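Local coordinates for protein particle-associated lyase (Acinetobacter bacteriophage AP22, PDB 4Y9V) that binds the capsular polysaccharide of Acinetobacter baumannii as a trimeric phage tailspike and probably cleaves it as a lyase, at residues A[335-341]-A[357-362]; A[376-381]-A[406-410]. All blocks are in the same frame, centred on the assembly; numbering follows the deposited sequence.

Contact 1 of 2, residues A[335-341]-A[357-362]; sequences DMHGNVE and AGDNEY. With 49S (2-acetamido-2-deoxy-beta-D-mannopyranuronic acid), chain B; EDO (1,2-ethanediol), chain D.
The turn H337–V340, a type I beta turn, brings G338 and V340 against A357, the first residue of 357-362; the CA atoms of G338 and A357 lie 4.5 Å apart. This is loop-and-strand packing within the pectin lyase-like region, and it carries H337, a residue of the glycan pocket. V340 O takes two N-H groups: A357 N at 2.9 Å, and the side-chain amide of N360, whose ND2 stands 3.0 Å from V340 O. The second bond is almost straight (178°) and lies in the plane of the N360 amide, yet it meets V340 O from above the plane of the V340 carbonyl (45° out of it). With ND2 also bonded to F355 O and OD1 accepting from T343 N, the N360 amide is fixed in rotation. M336 runs alongside this amide, the two side chains pointing contrary ways. Its chain is extended beyond CG, so that M336 SD rests against N360 CB and CG, 3.5 Å from the latter, and M336 CE comes 3.9 Å from Y362 CE1, meeting that ring obliquely. The A357 methyl sits against the carbonyl oxygens of V340 and G338.

H337, which opens the turn, points away from 357-362 and meets the glycan. H337 NE2 and 49S O1 share a hydrogen bond of 2.9 Å in the ring plane, and the 49S acetamido group lies over one ring face. H337 ND1 donates to the syn side of D335 OD2 at 2.7 Å. E341 OE1 accepts from the ethanediol and from Y162.

Strand 343-346 packs on M336 and E361, strand 302-305 on D335 and V340, and strand 384-389 on E361 and Y362.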
loop_
_atom_site.group_PDB
_atom_site.type_symbol
_atom_site.label_atom_id
_atom_site.label_comp_id
_atom_site.label_asym_id
_atom_site.label_seq_id
_atom_site.Cartn_x
_atom_site.Cartn_y
_atom_site.Cartn_z
ATOM N N ASP A 335 -18.225 4.808 -0.589
ATOM C CA ASP A 335 -18.708 5.952 0.143
ATOM C C ASP A 335 -18.052 6.108 1.495
ATOM O O ASP A 335 -17.694 5.137 2.185
ATOM C CB ASP A 335 -20.243 5.833 0.338
ATOM C CG ASP A 335 -20.809 6.772 1.414
ATOM O OD1 ASP A 335 -21.028 7.956 1.070
ATOM O OD2 ASP A 335 -20.995 6.275 2.563
ATOM N N MET A 336 -17.986 7.374 1.919
ATOM C CA MET A 336 -17.751 7.766 3.300
ATOM C C MET A 336 -18.675 8.944 3.600
ATOM O O MET A 336 -18.541 10.001 2.969
ATOM C CB MET A 336 -16.296 8.198 3.566
ATOM C CG MET A 336 -15.253 7.204 3.109
ATOM S SD MET A 336 -13.616 7.866 3.496
ATOM C CE MET A 336 -12.574 6.814 2.492
ATOM N N HIS A 337 -19.587 8.782 4.558
ATOM C CA HIS A 337 -20.421 9.866 5.034
ATOM C C HIS A 337 -19.625 10.826 5.934
ATOM O O HIS A 337 -18.497 10.548 6.360
ATOM C CB HIS A 337 -21.633 9.316 5.812
ATOM C CG HIS A 337 -22.723 8.763 4.975
ATOM N ND1 HIS A 337 -22.657 7.711 4.110
ATOM C CD2 HIS A 337 -24.012 9.165 4.939
ATOM C CE1 HIS A 337 -23.849 7.495 3.573
ATOM N NE2 HIS A 337 -24.686 8.353 4.084
ATOM N N GLY A 338 -20.250 11.948 6.293
ATOM C CA GLY A 338 -19.636 12.963 7.127
ATOM C C GLY A 338 -19.406 12.615 8.587
ATOM O O GLY A 338 -18.834 13.432 9.301
ATOM N N ASN A 339 -19.799 11.426 9.038
ATOM C CA ASN A 339 -19.387 10.935 10.340
ATOM C C ASN A 339 -18.259 9.907 10.261
ATOM O O ASN A 339 -18.107 9.151 11.217
ATOM C CB ASN A 339 -20.568 10.343 11.117
ATOM C CG ASN A 339 -20.989 9.011 10.494
ATOM O OD1 ASN A 339 -20.883 8.842 9.290
ATOM N ND2 ASN A 339 -21.506 8.122 11.328
ATOM N N VAL A 340 -17.491 9.906 9.162
ATOM C CA VAL A 340 -16.441 8.936 8.940
ATOM C C VAL A 340 -15.085 9.636 8.872
ATOM O O VAL A 340 -14.893 10.535 8.050
ATOM C CB VAL A 340 -16.661 8.185 7.612
ATOM C CG1 VAL A 340 -15.538 7.172 7.375
ATOM C CG2 VAL A 340 -18.022 7.511 7.598
ATOM N N GLU A 341 -14.142 9.173 9.688
ATOM C CA GLU A 341 -12.756 9.651 9.656
ATOM C C GLU A 341 -11.833 8.442 9.691
ATOM O O GLU A 341 -12.241 7.309 9.963
ATOM C CB GLU A 341 -12.465 10.609 10.818
ATOM C CG GLU A 341 -12.595 9.975 12.193
ATOM C CD GLU A 341 -12.180 10.851 13.347
ATOM O OE1 GLU A 341 -12.590 12.027 13.392
ATOM O OE2 GLU A 341 -11.472 10.325 14.268
ATOM N N ALA A 357 -15.581 12.900 6.553
ATOM C CA ALA A 357 -15.314 14.033 7.412
ATOM C C ALA A 357 -13.901 14.605 7.262
ATOM O O ALA A 357 -13.717 15.822 7.384
ATOM C CB ALA A 357 -15.501 13.628 8.870
ATOM N N GLY A 358 -12.922 13.723 7.038
ATOM C CA GLY A 358 -11.515 14.084 6.974
ATOM C C GLY A 358 -10.644 13.001 7.588
ATOM O O GLY A 358 -11.105 12.033 8.185
ATOM N N ASP A 359 -9.323 13.213 7.425
ATOM C CA ASP A 359 -8.337 12.190 7.727
ATOM C C ASP A 359 -8.677 10.869 7.073
ATOM O O ASP A 359 -8.590 9.793 7.660
ATOM C CB ASP A 359 -8.076 12.077 9.230
ATOM C CG ASP A 359 -7.384 13.325 9.784
ATOM O OD1 ASP A 359 -6.689 14.045 9.030
ATOM O OD2 ASP A 359 -7.502 13.501 11.000
ATOM N N ASN A 360 -9.061 10.960 5.778
ATOM C CA ASN A 360 -9.475 9.827 4.968
ATOM C C ASN A 360 -8.605 9.748 3.720
ATOM O O ASN A 360 -7.957 10.726 3.344
ATOM C CB ASN A 360 -10.947 9.941 4.579
ATOM C CG ASN A 360 -11.880 9.818 5.770
ATOM O OD1 ASN A 360 -11.626 9.039 6.700
ATOM N ND2 ASN A 360 -12.965 10.586 5.757
ATOM N N GLU A 361 -8.641 8.587 3.060
ATOM C CA GLU A 361 -7.790 8.367 1.885
ATOM C C GLU A 361 -8.455 7.452 0.876
ATOM O O GLU A 361 -9.093 6.460 1.238
ATOM C CB GLU A 361 -6.448 7.753 2.337
ATOM C CG GLU A 361 -5.437 7.492 1.226
ATOM C CD GLU A 361 -4.032 7.177 1.733
ATOM O OE1 GLU A 361 -3.921 6.637 2.858
ATOM O OE2 GLU A 361 -3.070 7.438 0.991
ATOM N N TYR A 362 -8.261 7.784 -0.398
ATOM C CA TYR A 362 -8.367 6.825 -1.505
ATOM C C TYR A 362 -6.957 6.685 -2.078
ATOM O O TYR A 362 -6.361 7.709 -2.465
ATOM C CB TYR A 362 -9.323 7.253 -2.629
ATOM C CG TYR A 362 -10.788 7.226 -2.236
ATOM C CD1 TYR A 362 -11.371 8.258 -1.517
ATOM C CD2 TYR A 362 -11.579 6.146 -2.577
ATOM C CE1 TYR A 362 -12.704 8.217 -1.162
ATOM C CE2 TYR A 362 -12.924 6.097 -2.231
ATOM C CZ TYR A 362 -13.490 7.135 -1.496
ATOM O OH TYR A 362 -14.808 7.026 -1.178
HETATM C C8 49S B . -24.897 8.521 8.003
HETATM C C7 49S B . -25.709 7.563 7.157
HETATM O O7 49S B . -25.223 6.481 6.765
HETATM N N2 49S B . -26.961 7.947 6.862
HETATM C C2 49S B . -27.850 7.184 6.010
HETATM C C3 49S B . -28.954 6.477 6.801
HETATM O O3 49S B . -28.399 5.582 7.765
HETATM C C1 49S B . -28.496 8.109 4.997
HETATM O O1 49S B . -27.553 8.835 4.263
HETATM O O5 49S B . -29.280 9.086 5.683
HETATM C C5 49S B . -30.406 8.472 6.336
HETATM C C6 49S B . -31.258 9.571 6.936
HETATM O O6A 49S B . -30.688 10.509 7.547
HETATM O O6B 49S B . -32.502 9.456 6.800
HETATM C C4 49S B . -29.927 7.486 7.403
HETATM O O4 49S B . -31.151 6.888 7.845
HETATM C C1 EDO D . -12.280 14.472 10.725
HETATM O O1 EDO D . -12.655 15.772 10.912
HETATM C C2 EDO D . -10.912 14.165 11.244
HETATM O O2 EDO D . -10.912 14.165 12.659
#

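Contact 2 of 2, residues A[376-381]-A[406-410]. Unlike the reference sequence in segment 376-381: E380 (reference Lys).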
loop_
_atom_site.group_PDB
_atom_site.type_symbol
_atom_site.label_atom_id
_atom_site.label_comp_id
_atom_site.label_asym_id
_atom_site.label_seq_id
_atom_site.Cartn_x
_atom_site.Cartn_y
_atom_site.Cartn_z
ATOM N N VAL A 376 -14.271 12.789 -7.316
ATOM C CA VAL A 376 -14.215 12.720 -5.879
ATOM C C VAL A 376 -14.930 13.939 -5.302
ATOM O O VAL A 376 -14.616 15.076 -5.712
ATOM C CB VAL A 376 -12.740 12.703 -5.372
ATOM C CG1 VAL A 376 -12.688 12.638 -3.856
ATOM C CG2 VAL A 376 -11.975 11.529 -5.971
ATOM N N LEU A 377 -15.843 13.708 -4.381
ATOM C CA LEU A 377 -16.653 14.752 -3.766
ATOM C C LEU A 377 -16.391 14.835 -2.271
ATOM O O LEU A 377 -16.448 13.826 -1.560
ATOM C CB LEU A 377 -18.128 14.444 -3.985
ATOM C CG LEU A 377 -19.110 15.509 -3.443
ATOM C CD1 LEU A 377 -18.997 16.802 -4.198
ATOM C CD2 LEU A 377 -20.522 14.936 -3.509
ATOM N N ILE A 378 -16.140 16.053 -1.798
ATOM C CA ILE A 378 -16.033 16.393 -0.380
ATOM C C ILE A 378 -17.252 17.272 -0.057
ATOM O O ILE A 378 -17.244 18.461 -0.293
ATOM C CB ILE A 378 -14.704 17.095 -0.079
ATOM C CG1 ILE A 378 -13.498 16.323 -0.504
ATOM C CG2 ILE A 378 -14.635 17.442 1.406
ATOM C CD1 ILE A 378 -12.185 17.077 -0.464
ATOM N N ALA A 379 -18.331 16.662 0.410
ATOM C CA ALA A 379 -19.599 17.351 0.612
ATOM C C ALA A 379 -20.016 17.482 2.057
ATOM O O ALA A 379 -20.938 18.276 2.312
ATOM C CB ALA A 379 -20.724 16.570 -0.055
ATOM N N GLU A 380 -19.375 16.791 3.005
ATOM C CA GLU A 380 -19.651 17.001 4.432
ATOM C C GLU A 380 -18.318 17.173 5.182
ATOM O O GLU A 380 -18.043 16.440 6.137
ATOM C CB GLU A 380 -20.502 15.867 5.020
ATOM C CG GLU A 380 -21.892 15.786 4.405
ATOM C CD GLU A 380 -22.834 14.803 5.110
ATOM O OE1 GLU A 380 -22.390 13.707 5.489
ATOM O OE2 GLU A 380 -24.023 15.149 5.287
ATOM N N PRO A 381 -17.451 18.109 4.765
ATOM C CA PRO A 381 -16.148 18.186 5.396
ATOM C C PRO A 381 -16.184 18.731 6.818
ATOM O O PRO A 381 -16.810 19.748 7.105
ATOM C CB PRO A 381 -15.361 19.170 4.500
ATOM C CG PRO A 381 -16.434 20.012 3.846
ATOM C CD PRO A 381 -17.598 19.052 3.653
ATOM N N HIS A 406 -13.592 17.889 -5.799
ATOM C CA HIS A 406 -14.343 19.096 -5.559
ATOM C C HIS A 406 -14.918 19.061 -4.145
ATOM O O HIS A 406 -15.496 18.052 -3.751
ATOM C CB HIS A 406 -15.481 19.241 -6.595
ATOM C CG HIS A 406 -15.938 20.633 -6.832
ATOM N ND1 HIS A 406 -15.751 21.226 -8.056
ATOM C CD2 HIS A 406 -16.545 21.534 -6.009
ATOM C CE1 HIS A 406 -16.239 22.439 -7.958
ATOM N NE2 HIS A 406 -16.743 22.661 -6.753
ATOM N N GLY A 407 -14.738 20.158 -3.442
ATOM C CA GLY A 407 -15.312 20.295 -2.111
ATOM C C GLY A 407 -16.142 21.549 -2.002
ATOM O O GLY A 407 -15.791 22.589 -2.564
ATOM N N ILE A 408 -17.231 21.440 -1.249
ATOM C CA ILE A 408 -18.105 22.565 -0.949
ATOM C C ILE A 408 -18.232 22.653 0.564
ATOM O O ILE A 408 -18.642 21.737 1.235
ATOM C CB ILE A 408 -19.509 22.382 -1.553
ATOM C CG1 ILE A 408 -19.445 22.140 -3.060
ATOM C CG2 ILE A 408 -20.381 23.555 -1.150
ATOM C CD1 ILE A 408 -18.998 23.302 -3.894
ATOM N N ILE A 409 -17.821 23.826 1.092
ATOM C CA ILE A 409 -17.857 24.072 2.530
ATOM C C ILE A 409 -19.127 24.827 2.844
ATOM O O ILE A 409 -19.256 26.027 2.555
ATOM C CB ILE A 409 -16.601 24.833 2.979
ATOM C CG1 ILE A 409 -15.346 24.005 2.680
ATOM C CG2 ILE A 409 -16.682 25.167 4.447
ATOM C CD1 ILE A 409 -14.042 24.766 2.860
ATOM N N GLU A 410 -20.114 24.162 3.448
ATOM C CA GLU A 410 -21.376 24.801 3.776
ATOM C C GLU A 410 -21.545 25.099 5.258
ATOM O O GLU A 410 -22.504 25.750 5.669
ATOM C CB GLU A 410 -22.553 23.928 3.373
ATOM C CG GLU A 410 -22.692 23.471 1.989
ATOM C CD GLU A 410 -23.694 22.333 1.697
ATOM O OE1 GLU A 410 -24.134 21.593 2.635
ATOM O OE2 GLU A 410 -23.895 22.212 0.483
HETATM O O HOH W 1 -21.010 20.311 0.587
HETATM O O HOH W 2 -23.721 18.594 2.327
#
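V376–I378 and H406–I409 are adjacent parallel strands of a sheet running along the beta-helix expected of the pectin lyase-like family; 376-378 is its outermost strand within the chain. Their directions differ by 13°, and L377 pairs with H406 and I378 with G407. Three backbone bonds join them: H406 N to V376 O at 3.0 Å, I378 N to H406 O at 2.9 Å, and I408 N to I378 O at 3.1 Å. I378 gives its N-H to H406 O and takes I408 N on its O, straddling its partner G407, as in regular parallel pairing. Its oxygen also receives a CA-H contact from G407, with G407 CA 3.2 Å from I378 O.

L377 and H406 point to one side of the sheet. With its CG anti to the backbone N (chi1 -177°), L377 brings CD1 to 3.7 Å from H406 O, so a methyl group lies beside a carbonyl already bonded to I378. H406 turns its ring to partners outside the pair: ND1 hydrogen-bonds S403 N and W402 meets the ring edge-to-face. I378 points to the other side and sets its CB against the bare CA of G407, close packing made possible by the glycine.

Past I378 the pairing ends and the chains diverge. Two waters donate to A379 O; one, 2.7 Å from A379 O, goes on to I408 O at 2.8 Å, the other to E410 OE1. P381 CG and CD both touch I408 O, CG at 3.8 Å, and P381 CG faces I409 CG1 at the limit of apolar contact. Strand 435-441 continues the sheet on the other edge of 405-409, while V419 packs on I378.

The join therefore rests on main-chain polar bonds, extended by waters where direct pairing stops, with apolar side chains filling in around them.

Contacts 1 and 2 follow one another along the chain within the same pectin lyase-like region, their centres 11 Å apart, and meet at a single place: E380 OE1, from the loop after strand 376-378, lies 2.9 Å from G338 N, a probable hydrogen bond. E380, a lysine in the reference sequence, also accepts from Y169 through OE1 and forms a salt bridge with R166 through OE2, both residues of the glycan pocket. The carboxylate thus ties the turn that carries H337 to the wall of the pocket. Contact 1 touches the saccharide directly through H337, whereas contact 2 lies farther off, the A379 side chain about 11 Å from 49S, and reaches the site through E380.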